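Local coordinates for protein LST4 (Kluyveromyces lactis, PDB 4ZY8) that is probably involved in extracellular amino acid uptake and in protein trafficking from the Golgi to the plasma membrane, and is represented here by its longin domain, at residues Arg12-Glu18 with Arg95-Cys101; Phe82-Phe86 with Leu121-Glu125; Tyr28-Leu32 with Leu140-Trp144; Thr127-Tyr131 with Cys149-Val155. All coordinates share one frame; numbering follows the deposited sequence.

Contact 1: Arg12-Glu18 with Arg95-Cys101; sequences RLIISQE and RIAISCC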
# COMPACT_ATOMS: atom_id res chain seq x y z
N ARG A 12 8.55 -4.49 2.74
CA ARG A 12 8.77 -3.22 2.08
C ARG A 12 7.42 -2.52 1.88
O ARG A 12 6.50 -3.07 1.27
CB ARG A 12 9.47 -3.44 0.74
CG ARG A 12 9.74 -2.16 -0.05
CD ARG A 12 10.44 -2.47 -1.38
NE ARG A 12 10.70 -1.24 -2.14
CZ ARG A 12 11.16 -1.22 -3.39
NH1 ARG A 12 11.41 -2.35 -4.03
NH2 ARG A 12 11.36 -0.06 -4.01
N LEU A 13 7.32 -1.30 2.40
CA LEU A 13 6.08 -0.54 2.31
C LEU A 13 6.24 0.59 1.30
O LEU A 13 7.12 1.44 1.44
CB LEU A 13 5.70 0.02 3.69
CG LEU A 13 4.50 0.98 3.76
CD1 LEU A 13 3.18 0.24 3.40
CD2 LEU A 13 4.39 1.66 5.12
N ILE A 14 5.41 0.61 0.29
CA ILE A 14 5.37 1.70 -0.65
C ILE A 14 4.04 2.44 -0.64
O ILE A 14 3.04 1.85 -0.85
CB ILE A 14 5.61 1.18 -2.05
CG1 ILE A 14 6.90 0.43 -2.09
CG2 ILE A 14 5.69 2.31 -3.03
CD1 ILE A 14 6.70 -0.98 -2.54
N ILE A 15 4.07 3.74 -0.42
CA ILE A 15 2.88 4.56 -0.59
C ILE A 15 3.12 5.34 -1.87
O ILE A 15 4.13 6.04 -1.98
CB ILE A 15 2.64 5.49 0.60
CG1 ILE A 15 2.47 4.68 1.89
CG2 ILE A 15 1.42 6.38 0.35
CD1 ILE A 15 2.39 5.54 3.14
N SER A 16 2.23 5.20 -2.84
CA SER A 16 2.39 5.90 -4.11
C SER A 16 1.06 6.41 -4.61
O SER A 16 -0.00 6.00 -4.10
CB SER A 16 3.03 4.98 -5.16
OG SER A 16 2.28 3.78 -5.34
N GLN A 17 1.11 7.31 -5.60
CA GLN A 17 -0.13 7.79 -6.23
C GLN A 17 -0.01 8.19 -7.71
O GLN A 17 1.08 8.48 -8.20
CB GLN A 17 -0.67 8.96 -5.40
CG GLN A 17 0.19 10.19 -5.42
CD GLN A 17 -0.48 11.36 -4.71
OE1 GLN A 17 0.09 11.95 -3.79
NE2 GLN A 17 -1.68 11.73 -5.16
N GLU A 18 -1.15 8.17 -8.42
CA GLU A 18 -1.24 8.65 -9.81
C GLU A 18 -1.35 10.16 -9.89
O GLU A 18 -1.87 10.79 -8.97
CB GLU A 18 -2.44 8.04 -10.54
CG GLU A 18 -2.35 6.56 -10.88
CD GLU A 18 -3.62 6.05 -11.54
OE1 GLU A 18 -4.73 6.57 -11.22
OE2 GLU A 18 -3.53 5.13 -12.39
N ARG A 95 -5.62 7.66 -8.42
CA ARG A 95 -5.57 6.63 -7.39
C ARG A 95 -4.37 6.80 -6.44
O ARG A 95 -3.31 7.30 -6.84
CB ARG A 95 -5.52 5.25 -8.04
CG ARG A 95 -6.80 4.86 -8.76
CD ARG A 95 -6.65 3.55 -9.52
NE ARG A 95 -5.63 3.66 -10.55
CZ ARG A 95 -5.16 2.63 -11.24
NH1 ARG A 95 -5.63 1.41 -10.99
NH2 ARG A 95 -4.24 2.81 -12.17
N ILE A 96 -4.59 6.44 -5.18
CA ILE A 96 -3.52 6.34 -4.21
C ILE A 96 -3.37 4.87 -3.84
O ILE A 96 -4.37 4.17 -3.67
CB ILE A 96 -3.79 7.15 -2.94
CG1 ILE A 96 -3.83 8.64 -3.25
CG2 ILE A 96 -2.73 6.87 -1.89
CD1 ILE A 96 -4.13 9.49 -2.02
N ALA A 97 -2.14 4.40 -3.71
CA ALA A 97 -1.91 3.02 -3.34
C ALA A 97 -1.05 2.89 -2.08
O ALA A 97 -0.06 3.62 -1.87
CB ALA A 97 -1.27 2.26 -4.49
N ILE A 98 -1.45 1.95 -1.24
CA ILE A 98 -0.65 1.52 -0.11
C ILE A 98 -0.28 0.07 -0.38
O ILE A 98 -1.16 -0.81 -0.35
CB ILE A 98 -1.42 1.65 1.22
CG1 ILE A 98 -1.93 3.08 1.38
CG2 ILE A 98 -0.53 1.20 2.39
CD1 ILE A 98 -2.79 3.28 2.55
N SER A 99 0.99 -0.18 -0.68
CA SER A 99 1.42 -1.52 -1.11
C SER A 99 2.50 -2.09 -0.21
O SER A 99 3.42 -1.38 0.21
CB SER A 99 1.94 -1.50 -2.55
OG SER A 99 1.02 -0.95 -3.47
N CYS A 100 2.47 -3.40 -0.01
CA CYS A 100 3.44 -4.01 0.87
C CYS A 100 3.99 -5.31 0.28
O CYS A 100 3.23 -6.15 -0.17
CB CYS A 100 2.81 -4.27 2.24
SG CYS A 100 3.99 -4.86 3.51
N CYS A 101 5.32 -5.44 0.28
CA CYS A 101 5.98 -6.69 -0.12
C CYS A 101 6.36 -7.50 1.10
O CYS A 101 6.96 -6.98 2.03
CB CYS A 101 7.24 -6.42 -0.95
SG CYS A 101 7.06 -5.26 -2.30
O HOH W 1 2.05 1.60 -3.47

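Contact 2: Phe82-Phe86 with Leu121-Glu125; sequences FTRIF and LDQCE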
# COMPACT_ATOMS: atom_id res chain seq x y z
N PHE A 82 0.80 -7.09 -1.44
CA PHE A 82 -0.61 -6.76 -1.23
C PHE A 82 -0.82 -5.25 -1.22
O PHE A 82 -0.07 -4.50 -0.59
CB PHE A 82 -1.19 -7.43 0.03
CG PHE A 82 -0.50 -7.08 1.35
CD1 PHE A 82 -1.06 -6.14 2.20
CD2 PHE A 82 0.64 -7.75 1.76
CE1 PHE A 82 -0.47 -5.84 3.44
CE2 PHE A 82 1.24 -7.46 2.99
CZ PHE A 82 0.68 -6.51 3.83
N THR A 83 -1.84 -4.83 -1.95
CA THR A 83 -2.07 -3.42 -2.25
C THR A 83 -3.50 -2.97 -1.95
O THR A 83 -4.46 -3.57 -2.43
CB THR A 83 -1.80 -3.13 -3.76
OG1 THR A 83 -0.43 -3.36 -4.06
CG2 THR A 83 -2.14 -1.67 -4.11
N ARG A 84 -3.63 -1.90 -1.19
CA ARG A 84 -4.89 -1.18 -1.05
C ARG A 84 -4.85 0.01 -1.99
O ARG A 84 -3.98 0.88 -1.86
CB ARG A 84 -5.10 -0.72 0.39
CG ARG A 84 -6.14 0.41 0.60
CD ARG A 84 -7.58 -0.04 0.32
NE ARG A 84 -7.96 -1.25 1.07
CZ ARG A 84 -8.61 -1.28 2.24
NH1 ARG A 84 -8.98 -0.15 2.84
NH2 ARG A 84 -8.89 -2.46 2.79
N ILE A 85 -5.79 0.10 -2.92
CA ILE A 85 -5.78 1.22 -3.84
C ILE A 85 -7.14 1.92 -3.72
O ILE A 85 -8.16 1.26 -3.59
CB ILE A 85 -5.43 0.76 -5.28
CG1 ILE A 85 -5.16 1.93 -6.21
CG2 ILE A 85 -6.45 -0.22 -5.84
CD1 ILE A 85 -4.39 1.49 -7.44
N PHE A 86 -7.15 3.24 -3.66
CA PHE A 86 -8.39 4.00 -3.44
C PHE A 86 -8.33 5.36 -4.11
O PHE A 86 -7.26 5.83 -4.47
CB PHE A 86 -8.68 4.18 -1.95
CG PHE A 86 -7.55 4.83 -1.18
CD1 PHE A 86 -6.50 4.07 -0.71
CD2 PHE A 86 -7.57 6.19 -0.91
CE1 PHE A 86 -5.46 4.66 0.00
CE2 PHE A 86 -6.54 6.79 -0.20
CZ PHE A 86 -5.48 6.01 0.25
N LEU A 121 -5.82 -1.57 7.11
CA LEU A 121 -5.63 -0.83 5.87
C LEU A 121 -6.69 0.26 5.75
O LEU A 121 -6.38 1.36 5.29
CB LEU A 121 -5.67 -1.78 4.66
CG LEU A 121 -4.40 -2.62 4.52
CD1 LEU A 121 -4.52 -3.68 3.45
CD2 LEU A 121 -3.16 -1.73 4.24
N ASP A 122 -7.91 -0.01 6.20
CA ASP A 122 -8.96 0.99 6.23
C ASP A 122 -8.53 2.20 7.03
O ASP A 122 -8.72 3.28 6.60
CB ASP A 122 -10.27 0.51 6.84
CG ASP A 122 -10.94 -0.59 6.07
OD1 ASP A 122 -10.84 -0.68 4.84
OD2 ASP A 122 -11.62 -1.39 6.72
N GLN A 123 -7.96 1.98 8.21
CA GLN A 123 -7.49 3.10 9.04
C GLN A 123 -6.39 3.87 8.27
O GLN A 123 -6.41 5.10 8.22
CB GLN A 123 -6.91 2.62 10.38
CG GLN A 123 -7.78 1.63 11.17
CD GLN A 123 -7.16 1.29 12.53
OE1 GLN A 123 -5.94 1.39 12.72
NE2 GLN A 123 -7.97 0.80 13.44
N CYS A 124 -5.47 3.14 7.64
CA CYS A 124 -4.40 3.80 6.83
C CYS A 124 -4.98 4.66 5.71
O CYS A 124 -4.53 5.80 5.48
CB CYS A 124 -3.46 2.75 6.25
SG CYS A 124 -2.50 1.85 7.52
N GLU A 125 -5.98 4.12 5.02
CA GLU A 125 -6.69 4.85 3.98
C GLU A 125 -7.36 6.11 4.56
O GLU A 125 -7.20 7.18 4.00
CB GLU A 125 -7.72 3.95 3.27
CG GLU A 125 -8.62 4.68 2.28
CD GLU A 125 -9.66 3.75 1.64
OE1 GLU A 125 -9.38 2.55 1.47
OE2 GLU A 125 -10.77 4.23 1.32

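Contact 3: Tyr28-Leu32 with Leu140-Trp144; sequences YQVVL and LPHDW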
# COMPACT_ATOMS: atom_id res chain seq x y z
N TYR A 28 3.03 8.63 -12.12
CA TYR A 28 3.08 8.07 -10.77
C TYR A 28 4.21 8.66 -9.91
O TYR A 28 5.33 8.86 -10.38
CB TYR A 28 3.22 6.55 -10.85
N GLN A 29 3.92 8.92 -8.65
CA GLN A 29 4.85 9.48 -7.69
C GLN A 29 5.00 8.57 -6.44
O GLN A 29 4.02 8.16 -5.88
CB GLN A 29 4.32 10.82 -7.25
CG GLN A 29 5.33 11.72 -6.59
CD GLN A 29 4.74 12.61 -5.51
OE1 GLN A 29 3.63 12.39 -5.04
NE2 GLN A 29 5.49 13.61 -5.11
N VAL A 30 6.22 8.28 -6.01
CA VAL A 30 6.43 7.54 -4.77
C VAL A 30 6.54 8.48 -3.57
O VAL A 30 7.43 9.34 -3.51
CB VAL A 30 7.68 6.68 -4.86
CG1 VAL A 30 7.93 5.96 -3.54
CG2 VAL A 30 7.52 5.66 -5.98
N VAL A 31 5.65 8.29 -2.61
CA VAL A 31 5.53 9.14 -1.43
C VAL A 31 6.38 8.59 -0.29
O VAL A 31 7.01 9.34 0.47
CB VAL A 31 4.06 9.25 -0.97
CG1 VAL A 31 3.95 9.98 0.37
CG2 VAL A 31 3.22 9.95 -2.04
N LEU A 32 6.34 7.27 -0.14
CA LEU A 32 7.15 6.59 0.87
C LEU A 32 7.64 5.28 0.29
O LEU A 32 6.89 4.58 -0.38
CB LEU A 32 6.36 6.35 2.16
CG LEU A 32 7.08 5.54 3.25
CD1 LEU A 32 6.71 6.05 4.63
CD2 LEU A 32 6.71 4.07 3.16
N LEU A 140 -0.19 14.00 -1.98
CA LEU A 140 0.64 13.70 -0.83
C LEU A 140 2.01 14.33 -1.06
O LEU A 140 2.44 14.46 -2.20
CB LEU A 140 0.77 12.18 -0.65
CG LEU A 140 -0.54 11.46 -0.28
CD1 LEU A 140 -0.43 9.92 -0.38
CD2 LEU A 140 -0.99 11.91 1.11
N PRO A 141 2.72 14.68 0.02
CA PRO A 141 4.08 15.22 -0.14
C PRO A 141 5.04 14.12 -0.60
O PRO A 141 4.80 12.97 -0.27
CB PRO A 141 4.42 15.71 1.27
CG PRO A 141 3.61 14.82 2.17
CD PRO A 141 2.32 14.58 1.43
N HIS A 142 6.11 14.44 -1.33
CA HIS A 142 7.10 13.41 -1.61
C HIS A 142 8.32 13.59 -0.73
O HIS A 142 9.30 12.85 -0.84
CB HIS A 142 7.52 13.41 -3.09
CG HIS A 142 8.09 14.71 -3.55
ND1 HIS A 142 9.38 15.10 -3.26
CD2 HIS A 142 7.55 15.73 -4.27
CE1 HIS A 142 9.61 16.28 -3.79
NE2 HIS A 142 8.51 16.69 -4.40
N ASP A 143 8.26 14.60 0.13
CA ASP A 143 9.30 14.89 1.11
C ASP A 143 8.65 15.01 2.48
O ASP A 143 8.74 16.04 3.15
CB ASP A 143 10.03 16.19 0.75
N TRP A 144 7.99 13.91 2.86
CA TRP A 144 7.15 13.79 4.03
C TRP A 144 7.92 13.95 5.28
O TRP A 144 7.56 14.72 6.13
CB TRP A 144 6.42 12.47 4.03
CG TRP A 144 7.21 11.28 4.28
CD1 TRP A 144 7.81 10.49 3.37
CD2 TRP A 144 7.45 10.68 5.54
NE1 TRP A 144 8.42 9.44 3.97
CE2 TRP A 144 8.22 9.53 5.31
CE3 TRP A 144 7.10 11.00 6.83
CZ2 TRP A 144 8.64 8.73 6.32
CZ3 TRP A 144 7.52 10.19 7.84
CH2 TRP A 144 8.28 9.07 7.59

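Contact 4: Thr127-Tyr131 with Cys149-Val155; sequences TLLKY and CIEVAAV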
# COMPACT_ATOMS: atom_id res chain seq x y z
N THR A 127 -6.43 7.79 7.10
CA THR A 127 -5.40 8.71 7.57
C THR A 127 -4.85 9.58 6.42
O THR A 127 -4.71 10.81 6.55
CB THR A 127 -4.26 7.94 8.25
OG1 THR A 127 -4.77 7.30 9.43
CG2 THR A 127 -3.12 8.88 8.66
N LEU A 128 -4.55 8.94 5.31
CA LEU A 128 -4.04 9.63 4.13
C LEU A 128 -5.11 10.56 3.54
O LEU A 128 -4.80 11.66 3.08
CB LEU A 128 -3.55 8.63 3.10
CG LEU A 128 -2.34 7.78 3.52
CD1 LEU A 128 -1.91 6.82 2.41
CD2 LEU A 128 -1.14 8.62 4.00
N LEU A 129 -6.37 10.13 3.56
CA LEU A 129 -7.46 10.98 3.07
C LEU A 129 -7.64 12.23 3.91
O LEU A 129 -7.91 13.30 3.38
CB LEU A 129 -8.79 10.20 3.01
CG LEU A 129 -8.84 9.13 1.91
CD1 LEU A 129 -10.15 8.32 1.97
CD2 LEU A 129 -8.64 9.79 0.54
N LYS A 130 -7.45 12.11 5.22
CA LYS A 130 -7.54 13.26 6.11
C LYS A 130 -6.43 14.28 5.86
O LYS A 130 -6.64 15.48 6.06
CB LYS A 130 -7.54 12.81 7.57
CG LYS A 130 -8.88 12.25 8.00
CD LYS A 130 -9.89 13.39 8.20
CE LYS A 130 -11.24 12.87 8.64
NZ LYS A 130 -12.31 13.89 8.38
N TYR A 131 -5.25 13.81 5.48
CA TYR A 131 -4.17 14.68 5.09
C TYR A 131 -4.59 15.52 3.91
O TYR A 131 -4.36 16.69 3.89
CB TYR A 131 -2.89 13.91 4.74
CG TYR A 131 -1.85 14.80 4.12
CD1 TYR A 131 -0.93 15.46 4.89
CD2 TYR A 131 -1.87 15.06 2.78
CE1 TYR A 131 -0.01 16.30 4.32
CE2 TYR A 131 -0.96 15.89 2.21
CZ TYR A 131 -0.04 16.51 2.99
OH TYR A 131 0.85 17.32 2.43
N CYS A 149 5.46 14.84 8.09
CA CYS A 149 4.07 14.49 7.87
C CYS A 149 3.61 13.40 8.79
O CYS A 149 3.91 12.27 8.57
CB CYS A 149 3.89 14.07 6.42
SG CYS A 149 2.22 13.65 5.93
N ILE A 150 2.87 13.75 9.81
CA ILE A 150 2.48 12.74 10.80
C ILE A 150 1.55 11.67 10.20
O ILE A 150 1.58 10.52 10.63
CB ILE A 150 1.85 13.37 12.06
CG1 ILE A 150 0.49 13.98 11.77
CG2 ILE A 150 2.82 14.39 12.67
CD1 ILE A 150 -0.28 14.33 13.03
N GLU A 151 0.74 12.05 9.21
CA GLU A 151 -0.22 11.11 8.62
C GLU A 151 0.52 9.97 7.90
O GLU A 151 0.14 8.81 8.04
CB GLU A 151 -1.17 11.82 7.64
CG GLU A 151 -2.19 12.74 8.33
CD GLU A 151 -1.65 14.15 8.55
OE1 GLU A 151 -0.43 14.36 8.43
OE2 GLU A 151 -2.46 15.07 8.80
N VAL A 152 1.58 10.29 7.16
CA VAL A 152 2.38 9.24 6.52
C VAL A 152 3.14 8.40 7.56
O VAL A 152 3.23 7.17 7.42
CB VAL A 152 3.38 9.84 5.51
CG1 VAL A 152 4.33 8.76 4.99
CG2 VAL A 152 2.64 10.48 4.35
N ALA A 153 3.70 9.04 8.58
CA ALA A 153 4.38 8.31 9.62
C ALA A 153 3.41 7.37 10.36
O ALA A 153 3.79 6.26 10.74
CB ALA A 153 5.04 9.26 10.61
N ALA A 154 2.18 7.82 10.58
CA ALA A 154 1.18 6.99 11.26
C ALA A 154 0.91 5.70 10.47
O ALA A 154 0.72 4.63 11.06
CB ALA A 154 -0.12 7.77 11.46
N VAL A 155 0.86 5.80 9.14
CA VAL A 155 0.68 4.61 8.30
C VAL A 155 1.85 3.63 8.43
O VAL A 155 1.66 2.41 8.54
CB VAL A 155 0.46 4.98 6.84
CG1 VAL A 155 0.43 3.71 5.97
CG2 VAL A 155 -0.87 5.77 6.70

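Contact 1: Arg12-Glu18 with Arg95-Cys101
Glu-18 and Arg-95 close one end of an antiparallel strand pair, in which Arg-12 to Gln-17 run alongside Ile-96 to Cys-101, the axes 4.6 Å apart. Two backbone hydrogen bonds join each of the pairs Arg-12/Cys-101, Ile-14/Ser-99 and Ser-16/Ala-97; beyond them Glu-18 N donates to Arg-95 O. The Glu-18 side chain then folds over Arg-95. Its CB lies 3.8 Å from Arg-95 N. CG stands beside its own backbone N (chi1 -71°), and the extended chain carries CD to 3.3 Å from Arg-95 NE, at the edge of the guanidinium. OE1 accepts twice, from Arg-95 NE at 3.1 Å and from Arg-95 N, both arriving on one face of the carboxylate. OE2 completes the salt bridge with Arg-95 NH2, though its modelled length is doubtfully short. The two planes are twisted 59° apart. With Glu-18 cut back to alanine, the Arg-95 guanidinium would probably lose this anionic mate and be freer to turn. Farther along, a water donates to Ile-14 O at 2.8 Å and hydrogen-bonds the hydroxyls Ser-16 OG and Ser-99 OG; Ser-99 OG also bonds Thr-83 OG1. On the face of Leu-13 and Ile-15, Leu-13 CD1 packs beside Ile-98 CG2 at 4.0 Å. Strand 95-103 is the middle one of the five-stranded sheet and 12-17 its neighbour, flanked by strands 79-87 and 29-35. Helix 47-55 covers Ser-16, Ala-97 and Ser-99, while Ile-15 and Ile-98 pack on helix 114-134, and Ile-15 also on helix 150-166.

Contact 2: Phe82-Phe86 with Leu121-Glu125
A salt-bridge network of Arg-84, Asp-122 and Glu-125 ties strand 79-87 to helix 114-134. Arg-84 leaves the strand toward the helix, and bends at chi2 and chi3 (68° and 53°) curl its guanidinium across the helix surface. NH1 is the shared donor: it reaches Asp-122 OD1 at 2.8 Å, close to the guanidinium plane, and Glu-125 OE1 at 3.1 Å, somewhat tilted from it. Both oxygens are met on their anti sides, out of the carboxylate planes. A weak bond from NH2 to Asp-122 OD1 adds to the grip, and Leu-121 CB lies 3.7 Å above the guanidinium plane, over its centre. The strand belongs to the antiparallel sheet of the longin fold, and the helix packs against the sheet face from which Phe-82, Arg-84 and Phe-86 rise. Arg-84 NE also pairs with Asp-69 of strand 68-74, so the buried cation is shared among three carboxylates. A methionine here would probably leave those acids without their common counter-charge, close together between helix and sheet. Glu-125 does double duty: its extended chain slides over Phe-86, with CG 3.5 Å from the ring centroid in a CH-pi contact and the carboxylate only 9° from parallel to the ring. At the other end of the strand segment, Leu-121 CD1 meets the edge of the Phe-82 ring at CD1, 4.4 Å away.

Contact 3: Tyr28-Leu32 with Leu140-Trp144
Val-31 pushes its two methyls against Leu-140 and Pro-141, at the point where strand 29-35 is broken by a classic beta bulge: Val-31 and Leu-32 both face Ile-15 of strand 12-17. CG2 of Val-31 packs at 3.6 Å on Leu-140 CB, the two side chains crossing at about a right angle. Val-31 CG1, anti to the backbone N (chi1 173°), meets Pro-141 O at 3.2 Å. Leu-32, next in the strand, brings CD1 to 3.7 Å from Trp-144 CZ2, approaching the indole obliquely. Gln-29 lies beside His-142, but its amide is modelled too close to the histidine CB for its exact placing to be trusted. The contact rests largely on the apolar packing of Val-31 and Leu-32 with Leu-140 and Trp-144, joining an edge strand of the longin sheet to the loop between helices 114-134 and 150-166. The next shell sets the loop's position. Leu-140 N donates to Gln-17 OE1, fastening the loop to strand 12-17, while Tyr-131 of helix 114-134 packs on both Leu-140 and Pro-141. Val-152 of helix 150-166 touches Leu-32 as well as Trp-144 and so backs that pair. At the bulge Val-31 leaves extended geometry (psi -42°), and Val-31 O stands 3.2 Å from Trp-144 CD1.

Contact 4: Thr127-Tyr131 with Cys149-Val155
The Tyr-131 ring receives Glu-151 at its edge and Cys-149 obliquely. Glu-151 OE1 lies near the ring plane, 3.7 Å from Tyr-131 CD1, and the carboxylate stands almost upright to the ring, the planes 85° apart. Cys-149 SG sits 4.4 Å from the Tyr-131 ring centroid, 44° off the normal, as a sulfur-aromatic contact. Cys-149 is also the N-cap residue of helix 150-166, and its SG accepts a weak bond from Val-152 N. A bend at chi2 (87°) turns the Glu-151 carboxylate across to the edge of Tyr-131, while Glu-151 CG rests 3.6 Å from Thr-127 O; OE2 has its salt-bridge partner in Lys-134. One turn before Tyr-131, Thr-127 CG2 presses on Glu-151 O at 3.3 Å, the hydroxyl OG1 being used by Gln-123 O in its own helix. Leu-128 CD2 touches both Val-152 CG2 and Val-155 CG2, the latter at 3.9 Å. The two helices of the longin domain thus run side by side, antiparallel, with axes 8.9 Å apart, and Leu-128 and Val-155 both continue onto Ile-15 of the sheet. The join between the segments rests on methyl, sulfur and ring packing and on the aliphatic chain of Glu-151. The carboxylate at the aromatic edge probably gains from the faintly positive ring hydrogens, and its place in the first turn of helix 150-166 would suit a negative charge.

Overall arrangement
The four contacts follow one sheet from its middle to one edge and its helical cover. Contact 1 pairs the middle strand with 12-17, and contact 2, its centre about 9 Å away, continues from the neighbouring strand: Ile-98 N and Ile-96 N probably bond to Arg-84 O and Phe-86 O, respectively. On the other flank, contact 3 joins contact 1 through strand 29-35, centres about 10 Å apart. Contact 4 lies, centre to centre, about 12 Å from both contact 2 and contact 3 and about 13 Å from contact 1, which it meets at Ile-15 and Ile-98. It shares helix 114-134 with contact 2, and meets contact 3 through Tyr-131 and Leu-140. Contacts 2 and 3 do not touch; their nearest atoms stay about 6 Å apart.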